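Long-range contacts in 27kDa outer membrane protein (Silicibacter pomeroyi, PDB 3GYK), which is probably an oxidoreductase exchanging thiols and disulfides, the chain here being its DsbA-like thioredoxin domain: residues Y58-P62 with H129-M134; L76-Q80 with D120-E125; G22-V26 with V168-R172; N33-C37 with G144-F148; G67-A71 with A98-L104. One frame throughout, in Å; residues are numbered along the deposited sequence. Where two conformers were deposited one is given.

Interaction 1 of 5, residues Y58-P62 with H129-M134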
# COMPACT_ATOMS: atom_id res chain seq x y z
N TYR A 58 1.92 -3.21 2.51
CA TYR A 58 1.06 -2.06 2.21
C TYR A 58 0.11 -1.70 3.34
O TYR A 58 -0.59 -2.58 3.89
CB TYR A 58 0.25 -2.36 0.95
CG TYR A 58 0.98 -2.09 -0.35
CD1 TYR A 58 2.25 -1.52 -0.38
CD2 TYR A 58 0.35 -2.33 -1.55
CE1 TYR A 58 2.89 -1.22 -1.59
CE2 TYR A 58 0.97 -2.04 -2.76
CZ TYR A 58 2.23 -1.48 -2.78
OH TYR A 58 2.83 -1.20 -3.98
N ARG A 59 0.06 -0.41 3.67
CA ARG A 59 -0.95 0.13 4.57
C ARG A 59 -1.84 1.08 3.74
O ARG A 59 -1.40 2.18 3.32
CB ARG A 59 -0.32 0.95 5.72
CG ARG A 59 0.59 0.15 6.71
CD ARG A 59 -0.03 -1.15 7.26
NE ARG A 59 -1.42 -1.04 7.70
CZ ARG A 59 -2.03 -1.97 8.43
NH1 ARG A 59 -1.32 -3.05 8.85
NH2 ARG A 59 -3.34 -1.87 8.70
N GLU A 60 -3.06 0.65 3.52
CA GLU A 60 -4.06 1.52 2.88
C GLU A 60 -4.44 2.54 3.92
O GLU A 60 -4.97 2.19 4.99
CB GLU A 60 -5.27 0.68 2.48
CG GLU A 60 -4.95 -0.39 1.45
CD GLU A 60 -5.19 0.12 0.01
OE1 GLU A 60 -5.69 1.25 -0.15
OE2 GLU A 60 -4.91 -0.65 -0.95
N TRP A 61 -4.17 3.82 3.62
CA TRP A 61 -4.44 4.91 4.55
C TRP A 61 -5.21 6.01 3.82
O TRP A 61 -4.65 7.04 3.42
CB TRP A 61 -3.12 5.44 5.14
CG TRP A 61 -3.31 6.42 6.26
CD1 TRP A 61 -4.39 6.49 7.12
CD2 TRP A 61 -2.43 7.48 6.64
NE1 TRP A 61 -4.22 7.53 8.00
CE2 TRP A 61 -3.03 8.15 7.74
CE3 TRP A 61 -1.17 7.91 6.17
CZ2 TRP A 61 -2.44 9.26 8.35
CZ3 TRP A 61 -0.58 9.03 6.80
CH2 TRP A 61 -1.21 9.67 7.86
N PRO A 62 -6.51 5.74 3.58
CA PRO A 62 -7.33 6.72 2.85
C PRO A 62 -7.61 7.97 3.71
O PRO A 62 -8.24 7.87 4.77
CB PRO A 62 -8.61 5.93 2.54
CG PRO A 62 -8.70 4.91 3.70
CD PRO A 62 -7.24 4.47 3.82
N HIS A 129 -8.40 -3.09 8.88
CA HIS A 129 -7.13 -2.68 8.24
C HIS A 129 -6.99 -1.15 8.24
O HIS A 129 -5.98 -0.59 8.66
CB HIS A 129 -7.01 -3.19 6.81
CG HIS A 129 -5.79 -2.70 6.10
ND1 HIS A 129 -4.67 -3.49 5.92
CD2 HIS A 129 -5.48 -1.49 5.57
CE1 HIS A 129 -3.74 -2.79 5.28
NE2 HIS A 129 -4.20 -1.57 5.07
N ILE A 130 -8.02 -0.47 7.76
CA ILE A 130 -7.91 0.99 7.63
C ILE A 130 -7.74 1.66 8.99
O ILE A 130 -6.94 2.59 9.13
CB ILE A 130 -9.13 1.55 6.85
CG1 ILE A 130 -9.10 1.05 5.39
CG2 ILE A 130 -9.12 3.09 6.87
CD1 ILE A 130 -10.45 1.21 4.62
N ALA A 131 -8.46 1.18 10.00
CA ALA A 131 -8.32 1.73 11.34
C ALA A 131 -6.91 1.54 11.88
O ALA A 131 -6.36 2.43 12.55
CB ALA A 131 -9.33 1.08 12.30
N GLN A 132 -6.33 0.36 11.60
CA GLN A 132 -4.94 0.11 12.05
C GLN A 132 -3.95 0.96 11.27
O GLN A 132 -2.94 1.39 11.84
CB GLN A 132 -4.61 -1.40 11.95
CG GLN A 132 -3.17 -1.79 12.30
CD GLN A 132 -2.78 -1.53 13.73
OE1 GLN A 132 -3.51 -0.91 14.52
NE2 GLN A 132 -1.59 -2.05 14.12
N SER A 133 -4.20 1.21 9.98
CA SER A 133 -3.31 2.12 9.24
C SER A 133 -3.31 3.50 9.89
O SER A 133 -2.23 4.10 10.07
CB SER A 133 -3.70 2.24 7.78
OG SER A 133 -3.56 1.01 7.08
N MSE A 134 -4.49 4.00 10.26
CA MSE A 134 -4.57 5.30 10.96
C MSE A 134 -3.76 5.27 12.26
O MSE A 134 -3.05 6.23 12.58
CB MSE A 134 -6.02 5.72 11.26
CG MSE A 134 -6.80 5.74 9.96
SE MSE A 134 -8.72 5.94 10.13
CE MSE A 134 -8.93 6.46 8.23

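Interaction 2 of 5, residues L76-Q80 with D120-E125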
# COMPACT_ATOMS: atom_id res chain seq x y z
N LEU A 76 -8.84 -3.48 -0.79
CA LEU A 76 -8.75 -4.52 0.24
C LEU A 76 -9.74 -5.65 -0.06
O LEU A 76 -9.39 -6.82 0.11
CB LEU A 76 -8.99 -3.96 1.64
CG LEU A 76 -7.86 -3.03 2.12
CD1 LEU A 76 -8.32 -2.16 3.33
CD2 LEU A 76 -6.57 -3.84 2.44
N ALA A 77 -10.95 -5.30 -0.52
CA ALA A 77 -11.92 -6.33 -0.92
C ALA A 77 -11.42 -7.23 -2.06
O ALA A 77 -11.80 -8.41 -2.14
CB ALA A 77 -13.31 -5.70 -1.29
N ALA A 78 -10.60 -6.67 -2.95
CA ALA A 78 -10.09 -7.44 -4.09
C ALA A 78 -9.21 -8.62 -3.66
O ALA A 78 -8.97 -9.55 -4.45
CB ALA A 78 -9.33 -6.54 -5.07
N ARG A 79 -8.73 -8.60 -2.42
CA ARG A 79 -7.98 -9.77 -1.90
C ARG A 79 -8.83 -11.04 -1.98
O ARG A 79 -8.30 -12.14 -2.20
CB ARG A 79 -7.51 -9.53 -0.47
CG ARG A 79 -6.46 -8.42 -0.36
CD ARG A 79 -6.13 -8.09 1.10
NE ARG A 79 -7.29 -7.69 1.91
CZ ARG A 79 -7.22 -7.48 3.22
NH1 ARG A 79 -6.06 -7.61 3.83
NH2 ARG A 79 -8.32 -7.17 3.90
N GLN A 80 -10.14 -10.90 -1.80
CA GLN A 80 -11.04 -12.05 -1.79
C GLN A 80 -11.14 -12.71 -3.15
O GLN A 80 -11.56 -13.86 -3.25
CB GLN A 80 -12.44 -11.67 -1.27
CG GLN A 80 -12.45 -11.07 0.14
CD GLN A 80 -11.55 -11.84 1.09
OE1 GLN A 80 -11.67 -13.06 1.22
NE2 GLN A 80 -10.61 -11.12 1.76
N ASP A 120 -17.98 -7.47 -0.47
CA ASP A 120 -16.77 -7.68 0.31
C ASP A 120 -16.21 -6.37 0.89
O ASP A 120 -15.49 -6.39 1.90
CB ASP A 120 -15.71 -8.44 -0.51
CG ASP A 120 -16.11 -9.88 -0.80
OD1 ASP A 120 -16.99 -10.43 -0.08
OD2 ASP A 120 -15.56 -10.48 -1.75
N MSE A 121 -16.52 -5.24 0.27
CA MSE A 121 -16.10 -3.95 0.82
C MSE A 121 -16.64 -3.65 2.22
O MSE A 121 -16.02 -2.87 2.94
CB MSE A 121 -16.46 -2.79 -0.13
CG MSE A 121 -15.51 -2.71 -1.31
SE MSE A 121 -16.24 -1.51 -2.69
CE MSE A 121 -16.05 0.22 -1.72
N GLU A 122 -17.75 -4.27 2.59
CA GLU A 122 -18.36 -4.07 3.90
C GLU A 122 -17.72 -4.90 5.02
O GLU A 122 -18.02 -4.67 6.19
CB GLU A 122 -19.85 -4.40 3.86
CG GLU A 122 -20.63 -3.70 2.77
CD GLU A 122 -22.12 -3.97 2.87
OE1 GLU A 122 -22.53 -5.15 3.02
OE2 GLU A 122 -22.90 -3.00 2.79
N ALA A 123 -16.88 -5.86 4.65
CA ALA A 123 -16.32 -6.84 5.61
C ALA A 123 -15.63 -6.10 6.77
O ALA A 123 -14.93 -5.13 6.53
CB ALA A 123 -15.30 -7.77 4.91
N PRO A 124 -15.84 -6.58 8.01
CA PRO A 124 -15.15 -5.90 9.11
C PRO A 124 -13.60 -5.98 9.04
O PRO A 124 -12.94 -5.10 9.57
CB PRO A 124 -15.69 -6.60 10.37
CG PRO A 124 -16.21 -7.92 9.89
CD PRO A 124 -16.74 -7.65 8.49
N GLU A 125 -13.02 -6.98 8.37
CA GLU A 125 -11.54 -6.98 8.21
C GLU A 125 -11.06 -5.75 7.39
O GLU A 125 -9.93 -5.29 7.58
CB GLU A 125 -11.00 -8.29 7.61
CG GLU A 125 -11.39 -8.50 6.16
CD GLU A 125 -10.84 -9.78 5.54
OE1 GLU A 125 -9.79 -10.29 5.99
OE2 GLU A 125 -11.47 -10.29 4.59
O HOH W 1 -14.13 -9.16 -3.53

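Interaction 3 of 5, residues G22-V26 with V168-R172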
# COMPACT_ATOMS: atom_id res chain seq x y z
N GLY A 22 11.96 -11.68 1.87
CA GLY A 22 13.04 -10.71 1.63
C GLY A 22 13.62 -10.25 2.96
O GLY A 22 12.92 -10.28 3.96
N ASP A 23 14.89 -9.88 2.99
CA ASP A 23 15.55 -9.57 4.29
C ASP A 23 15.38 -8.13 4.75
O ASP A 23 15.81 -7.78 5.85
CB ASP A 23 17.03 -9.98 4.29
CG ASP A 23 17.89 -9.11 3.39
OD1 ASP A 23 17.35 -8.30 2.61
OD2 ASP A 23 19.13 -9.28 3.45
N VAL A 24 14.79 -7.30 3.89
CA VAL A 24 14.42 -5.91 4.23
C VAL A 24 12.94 -5.73 3.89
O VAL A 24 12.52 -6.03 2.75
CB VAL A 24 15.27 -4.90 3.46
CG1 VAL A 24 14.77 -3.45 3.67
CG2 VAL A 24 16.71 -5.02 3.89
N THR A 25 12.17 -5.25 4.87
CA THR A 25 10.77 -4.87 4.62
C THR A 25 10.61 -3.37 4.43
O THR A 25 11.09 -2.58 5.26
CB THR A 25 9.85 -5.32 5.78
OG1 THR A 25 9.88 -6.75 5.87
CG2 THR A 25 8.38 -4.91 5.53
N VAL A 26 9.94 -3.01 3.34
CA VAL A 26 9.55 -1.61 3.08
C VAL A 26 8.06 -1.53 3.28
O VAL A 26 7.32 -2.30 2.66
CB VAL A 26 9.92 -1.16 1.64
CG1 VAL A 26 9.30 0.22 1.33
CG2 VAL A 26 11.43 -1.15 1.46
N VAL A 168 17.38 0.73 1.63
CA VAL A 168 17.42 -0.73 1.70
C VAL A 168 18.87 -1.18 1.93
O VAL A 168 19.14 -2.02 2.81
CB VAL A 168 16.84 -1.37 0.42
CG1 VAL A 168 17.23 -2.86 0.30
CG2 VAL A 168 15.33 -1.20 0.40
N ASP A 169 19.80 -0.65 1.13
CA ASP A 169 21.21 -1.07 1.26
C ASP A 169 21.75 -0.76 2.67
O ASP A 169 22.50 -1.55 3.25
CB ASP A 169 22.10 -0.39 0.20
CG ASP A 169 21.77 -0.84 -1.23
OD1 ASP A 169 21.08 -1.88 -1.43
OD2 ASP A 169 22.21 -0.15 -2.17
N ARG A 170 21.37 0.41 3.19
CA ARG A 170 21.83 0.82 4.54
C ARG A 170 21.30 -0.11 5.62
O ARG A 170 22.02 -0.46 6.56
CB ARG A 170 21.41 2.27 4.84
CG ARG A 170 22.37 3.26 4.27
CD ARG A 170 21.89 4.72 4.37
NE ARG A 170 22.62 5.52 3.40
CZ ARG A 170 23.87 5.97 3.58
NH1 ARG A 170 24.53 5.72 4.71
NH2 ARG A 170 24.46 6.68 2.62
N ALA A 171 20.05 -0.52 5.46
CA ALA A 171 19.41 -1.45 6.39
C ALA A 171 20.16 -2.77 6.42
O ALA A 171 20.39 -3.34 7.49
CB ALA A 171 17.91 -1.65 6.02
N ARG A 172 20.58 -3.23 5.24
CA ARG A 172 21.33 -4.49 5.17
C ARG A 172 22.69 -4.35 5.82
O ARG A 172 23.14 -5.25 6.52
CB ARG A 172 21.48 -4.96 3.73
CG ARG A 172 20.17 -5.36 3.13
CD ARG A 172 20.34 -6.15 1.85
NE ARG A 172 19.03 -6.53 1.34
CZ ARG A 172 18.55 -6.17 0.15
NH1 ARG A 172 19.31 -5.46 -0.69
NH2 ARG A 172 17.35 -6.57 -0.23

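Interaction 4 of 5, residues N33-C37 with G144-F148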
# COMPACT_ATOMS: atom_id res chain seq x y z
N ASN A 33 -5.73 8.80 -4.32
CA ASN A 33 -5.89 10.12 -4.88
C ASN A 33 -4.73 11.07 -4.57
O ASN A 33 -4.78 12.27 -4.93
CB ASN A 33 -7.22 10.71 -4.43
CG ASN A 33 -8.39 10.12 -5.22
OD1 ASN A 33 -8.35 10.10 -6.45
ND2 ASN A 33 -9.42 9.65 -4.53
N CYS A 34 -3.69 10.53 -3.95
CA CYS A 34 -2.53 11.33 -3.60
C CYS A 34 -1.55 11.43 -4.77
O CYS A 34 -1.02 10.41 -5.24
CB CYS A 34 -1.90 10.72 -2.35
SG CYS A 34 -0.27 11.41 -1.94
N PRO A 35 -1.29 12.66 -5.26
CA PRO A 35 -0.43 12.84 -6.44
C PRO A 35 0.97 12.27 -6.22
O PRO A 35 1.55 11.66 -7.14
CB PRO A 35 -0.35 14.36 -6.59
CG PRO A 35 -1.60 14.87 -5.96
CD PRO A 35 -1.93 13.93 -4.84
N TYR A 36 1.53 12.46 -5.03
CA TYR A 36 2.85 11.89 -4.79
C TYR A 36 2.84 10.37 -4.65
O TYR A 36 3.84 9.75 -4.94
CB TYR A 36 3.55 12.56 -3.60
CG TYR A 36 4.35 13.80 -3.93
CD1 TYR A 36 3.99 15.04 -3.43
CD2 TYR A 36 5.53 13.71 -4.68
CE1 TYR A 36 4.74 16.17 -3.71
CE2 TYR A 36 6.30 14.82 -4.95
CZ TYR A 36 5.91 16.05 -4.45
OH TYR A 36 6.67 17.16 -4.73
N CYS A 37 1.75 9.78 -4.15
CA CYS A 37 1.60 8.31 -4.19
C CYS A 37 1.58 7.79 -5.62
O CYS A 37 2.21 6.75 -5.93
CB CYS A 37 0.33 7.87 -3.46
SG CYS A 37 0.45 8.18 -1.68
N GLY A 144 0.91 12.58 6.46
CA GLY A 144 0.18 12.37 5.20
C GLY A 144 0.88 11.33 4.37
O GLY A 144 1.82 10.63 4.85
N THR A 145 0.46 11.22 3.12
CA THR A 145 0.95 10.16 2.22
C THR A 145 1.70 10.78 1.04
O THR A 145 1.41 11.93 0.70
CB THR A 145 -0.22 9.33 1.65
OG1 THR A 145 -1.13 10.22 1.00
CG2 THR A 145 -0.97 8.65 2.78
N PRO A 146 2.68 10.07 0.44
CA PRO A 146 3.20 8.75 0.86
C PRO A 146 4.13 8.86 2.05
O PRO A 146 4.83 9.90 2.20
CB PRO A 146 3.97 8.24 -0.40
CG PRO A 146 4.40 9.50 -1.08
CD PRO A 146 3.37 10.58 -0.76
N SER A 147 4.10 7.86 2.94
CA SER A 147 5.16 7.72 3.97
C SER A 147 5.66 6.28 3.96
O SER A 147 4.89 5.34 3.71
CB SER A 147 4.65 8.08 5.36
OG SER A 147 4.35 9.47 5.50
N PHE A 148 6.95 6.10 4.23
CA PHE A 148 7.56 4.78 4.17
C PHE A 148 8.27 4.41 5.47
O PHE A 148 8.76 5.26 6.21
CB PHE A 148 8.61 4.73 3.04
CG PHE A 148 8.03 4.92 1.66
CD1 PHE A 148 7.61 3.83 0.91
CD2 PHE A 148 7.96 6.20 1.10
CE1 PHE A 148 7.09 4.01 -0.41
CE2 PHE A 148 7.44 6.39 -0.19
CZ PHE A 148 6.99 5.28 -0.95

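Interaction 5 of 5, residues G67-A71 with A98-L104. With SO4 (sulfate ion), chain E.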
# COMPACT_ATOMS: atom_id res chain seq x y z
N GLY A 67 -13.92 9.37 -1.94
CA GLY A 67 -13.43 8.61 -3.11
C GLY A 67 -12.24 7.75 -2.71
O GLY A 67 -12.15 6.55 -3.03
N SER A 68 -11.31 8.37 -1.97
CA SER A 68 -10.17 7.64 -1.44
C SER A 68 -10.59 6.47 -0.54
O SER A 68 -10.00 5.39 -0.61
CB SER A 68 -9.23 8.59 -0.66
OG SER A 68 -8.63 9.51 -1.57
N ASP A 69 -11.57 6.71 0.32
CA ASP A 69 -12.08 5.64 1.18
C ASP A 69 -12.66 4.50 0.34
O ASP A 69 -12.36 3.33 0.59
CB ASP A 69 -13.11 6.16 2.17
CG ASP A 69 -13.44 5.14 3.24
OD1 ASP A 69 -12.61 4.94 4.14
OD2 ASP A 69 -14.53 4.55 3.17
N PHE A 70 -13.44 4.85 -0.69
CA PHE A 70 -14.03 3.84 -1.56
C PHE A 70 -12.94 2.98 -2.19
O PHE A 70 -13.00 1.76 -2.15
CB PHE A 70 -14.92 4.50 -2.63
CG PHE A 70 -15.76 3.53 -3.41
CD1 PHE A 70 -17.11 3.38 -3.11
CD2 PHE A 70 -15.21 2.73 -4.42
CE1 PHE A 70 -17.94 2.46 -3.82
CE2 PHE A 70 -16.02 1.81 -5.14
CZ PHE A 70 -17.38 1.68 -4.82
N ALA A 71 -11.94 3.65 -2.76
CA ALA A 71 -10.81 2.99 -3.40
C ALA A 71 -10.05 2.04 -2.45
O ALA A 71 -9.74 0.90 -2.82
CB ALA A 71 -9.86 4.05 -3.98
N ALA A 98 -9.93 8.73 -8.26
CA ALA A 98 -10.39 7.50 -7.66
C ALA A 98 -11.65 7.81 -6.85
O ALA A 98 -11.59 8.20 -5.68
CB ALA A 98 -9.31 6.85 -6.81
N ASN A 99 -12.79 7.64 -7.50
CA ASN A 99 -14.08 7.78 -6.86
C ASN A 99 -14.91 6.54 -7.21
O ASN A 99 -14.41 5.64 -7.89
CB ASN A 99 -14.78 9.07 -7.33
CG ASN A 99 -14.92 9.16 -8.86
OD1 ASN A 99 -14.77 8.17 -9.59
ND2 ASN A 99 -15.24 10.35 -9.34
N GLU A 100 -16.15 6.47 -6.75
CA GLU A 100 -16.93 5.25 -6.89
C GLU A 100 -16.99 4.77 -8.35
O GLU A 100 -16.73 3.60 -8.64
CB GLU A 100 -18.35 5.43 -6.30
CG GLU A 100 -19.30 4.27 -6.62
CD GLU A 100 -20.62 4.35 -5.86
OE1 GLU A 100 -20.71 5.18 -4.93
OE2 GLU A 100 -21.55 3.60 -6.19
N THR A 101 -17.31 5.68 -9.27
CA THR A 101 -17.43 5.29 -10.67
C THR A 101 -16.08 4.94 -11.31
O THR A 101 -16.00 3.99 -12.09
CB THR A 101 -18.22 6.31 -11.51
OG1 THR A 101 -17.64 7.61 -11.37
CG2 THR A 101 -19.67 6.36 -11.02
N GLY A 102 -15.02 5.67 -10.96
CA GLY A 102 -13.68 5.40 -11.50
C GLY A 102 -13.10 4.10 -10.95
O GLY A 102 -12.52 3.30 -11.70
N VAL A 103 -13.26 3.90 -9.65
CA VAL A 103 -12.77 2.67 -8.98
C VAL A 103 -13.46 1.44 -9.61
O VAL A 103 -12.80 0.46 -9.97
CB VAL A 103 -13.03 2.67 -7.49
CG1 VAL A 103 -12.71 1.29 -6.90
CG2 VAL A 103 -12.15 3.73 -6.76
N LEU A 104 -14.78 1.52 -9.75
CA LEU A 104 -15.55 0.39 -10.31
C LEU A 104 -15.20 0.11 -11.76
O LEU A 104 -15.20 -1.05 -12.18
CB LEU A 104 -17.07 0.55 -10.12
CG LEU A 104 -17.52 0.42 -8.65
CD1 LEU A 104 -19.00 0.68 -8.55
CD2 LEU A 104 -17.17 -0.92 -8.03
S SO4 E . -16.26 13.34 -7.38
O1 SO4 E . -16.00 13.80 -8.74
O2 SO4 E . -17.68 13.02 -7.24
O3 SO4 E . -15.45 12.17 -7.10
O4 SO4 E . -15.90 14.41 -6.45

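Interaction 1 of 5, residues Y58-P62 with H129-M134
Arg59 lays its guanidinium flat on the imidazole of His129, the two centres 4.0 Å apart and the planes only 14° from parallel. This is the close-packed heart of the contact between the end of strand 54-60 and helix 124-140. With its chain bent at chi2 and chi3 (-50° and -44°), Arg59 folds back so that NE meets Ser133 OG at 3.0 Å, exactly in the guanidinium plane. A serine suits this place because the same hydroxyl also donates to Glu60 O, 2.8 Å from OG, approaching from above the carbonyl plane. At the ring's edge, His129 NE2 accepts from Glu60 N at 2.9 Å. Buried beside this polar knot, Pro62 CG packs on Ile130 CG2 at 3.7 Å. The looser side is the outer one: the exposed selenomethionine Met134 sets CG at the edge of the Trp61 indole, and Gln132 merely brushes Arg59 with its CB and CG. Since NE2 accepts a hydrogen bond from Glu60 N while ND1 bonds to Asn13 O, His129 is probably neutral with its hydrogen on ND1, which would let it lie under Arg59 without charge repulsion while Asp11 balances the arginine.

Interaction 2 of 5, residues L76-Q80 with D120-E125
Ala77 fits its methyl against the turn at Asp120 and Met121, where Ala77 CA lies 5.1 Å from Met121 CA. Apolar packing is compact here: Ala77 CB lies 3.6 Å from Met121 N and 3.7 Å from Met121 CG, so the small alanine suits the close approach. The selenomethionine then runs on toward Phe70 and Ala74 of helix 66-77. Solvent supplies the polar link. One water donates to Ala77 O at 2.8 Å and to Asp120 OD2 at 2.6 Å, joining a carbonyl near the end of the helix to a carboxylate that also accepts from Gln116. Beside it the CB and CG of Gln80 cross next to the same carboxylate, CB 3.4 Å from Asp120 OD2. Charge acts more loosely. Glu125 OE1 stands 4.0 Å from Arg79 NH2 but well out of the guanidinium plane, so this is a long-range pairing of opposite charges, not a salt bridge. Arg79 instead turns NE back to Leu76 O, a 2.9 Å bond, and gives NH1 to Asn13, while Leu76 CD2 covers one face of its guanidinium. Asp120 opens a type I turn closed by Ala123, the N-cap of helix 124-140, and such a turn, linking two helices and packed on a third, belongs to the helical insert that sets DsbA-like proteins apart from plain thioredoxin.

Interaction 3 of 5, residues G22-V26 with V168-R172
Asp23 and Arg172 meet at about a right angle, carboxylate edge to guanidinium edge, with their planes turned 32° apart. Arg172 NE donates to Asp23 OD1 at 2.8 Å in a nearly straight bond (167°), arriving on the syn lone pair of that oxygen and close to the guanidinium plane. NH2 adds a second, weak bond to OD1, so that one oxygen takes most of the salt bridge. Asp23 reaches the arginine because its CG sits between the backbone N and the carbonyl carbon (chi1 70°), a crowded position that swings the carboxylate over to the helix. Arg172 comes to meet it with an extended chain, and Val168 CG1 lies over one face of its guanidinium. Within the thioredoxin fold this is where the C-terminal helix 161-174 lies against the start of strand 24-30, running roughly antiparallel to it with the local axes 9.1 Å apart. A beta-branched valine suits position 24 of the strand, since both of its methyls meet the helix. Val24 splits the pair: CG2 touches Arg172 CG at 3.6 Å, and CG1 approaches Val168 CG2 at 4.0 Å. Replacing Arg172 by a leucine would probably leave Asp23, and Asp51 which pairs with NH1, without their positive mate. Next to Arg172 on the helix, the small Ala171 presents CB to Val24 CG2 at 4.2 Å. Farther along the strand, Val26 crosses Val168 at about a right angle, its CG2 also 4.0 Å from Val168 CG2.

Interaction 4 of 5, residues N33-C37 with G144-F148
The Cys-Pro-Tyr-Cys motif at the start of helix 35-50 faces a cis-proline loop here, the pairing that forms the redox site of thioredoxin-fold enzymes and probably of this protein. Both cysteines are in the reduced form, not joined: Cys34 SG and Cys37 SG stand 3.3 Å apart, too far for a disulfide. Cys34 occupies the N-cap position, and its sulfur accepts from Cys37 N at 3.4 Å, a capping bond at the first turn of the helix. With SG anti to the backbone N (chi1 169°), the sulfur is held against Thr145, 3.2 Å from the carbonyl oxygen Thr145 O and 3.3 Å from the hydroxyl OG1. That hydroxyl comes beside the sulfur because OG1 sits between the backbone N and the carbonyl carbon of Thr145 (chi1 56°). An alanine in place of Cys34 is likely to leave Cys37 N without its capping acceptor and Cys37 without a partner for a disulfide, and to open a gap beside Thr145. Cys37, the second cysteine of the motif, is also buried, with SG 3.6 Å from Thr145 CB and a little farther from Pro146 CB. The cis peptide before Pro146 turns the ring onto the motif, where its compact apolar surface packs against the Cys37 sulfur and the first turn of the helix. Past the proline, Ser147 OG donates to Gly144 O in a bond lying nearly along the carbonyl direction, which closes the loop upon itself. Against the helix, Pro146 CD touches Tyr36 CB at 3.5 Å.

Interaction 5 of 5, residues G67-A71 with A98-L104
The Phe70 ring carries Glu100 over one face, its backbone CA almost directly above the centre: a CH-pi contact of 3.9 Å from CA to the ring centroid, only 8° off the normal. The Glu100 side chain continues across the same ring, CG reaching Phe70 CE1 at 3.6 Å, with the carboxylate nearly parallel to it. Val103 CG1 lies at the ring's edge, in plane, and Leu104 CG comes near CZ. With CG anti to the backbone N (chi1 -169°), the Phe70 ring reaches over to the first turn of helix 100-109. Where the helices begin, size decides: Gly67 CA is 3.9 Å from Asn99 CA, and a side chain on Gly67 would run into Ala98 O. Ala71 CB meets Val103 CG2 at 3.6 Å and Ala98 CB slightly farther off. Asn99 serves as N-cap, its OD1 accepting from Gly102 N at 2.9 Å. Its ND2 donates to a sulfate, probably from the crystallisation liquor, which Lys97 also binds. Helices 66-77 and 100-109 thus run almost side by side, 27° apart in these turns, a small-residue and aromatic packing that belongs to the helical insert of the DsbA-like thioredoxin fold.

In the fold
Interactions 1 and 4 are buried and belong to the heart of the domain; interactions 2, 3 and 5 are partly open. Interactions 1, 3 and 4 all reach the mixed sheet, whereas 2 and 5 lie wholly among the inserted helices and share helix 66-77. Helix 124-140 joins 1 to 2, Leu76 packing against His129 and Ile130. Trp61 of interaction 1 touches the cis-proline loop of interaction 4, and Asn33 ties that site to interaction 5 through Ala98 and Ser68. Chemistry follows place: a dense hydrogen-bonded stack inside, sulfur and proline at the probable redox site, a salt bridge, water or aromatic packing toward the periphery.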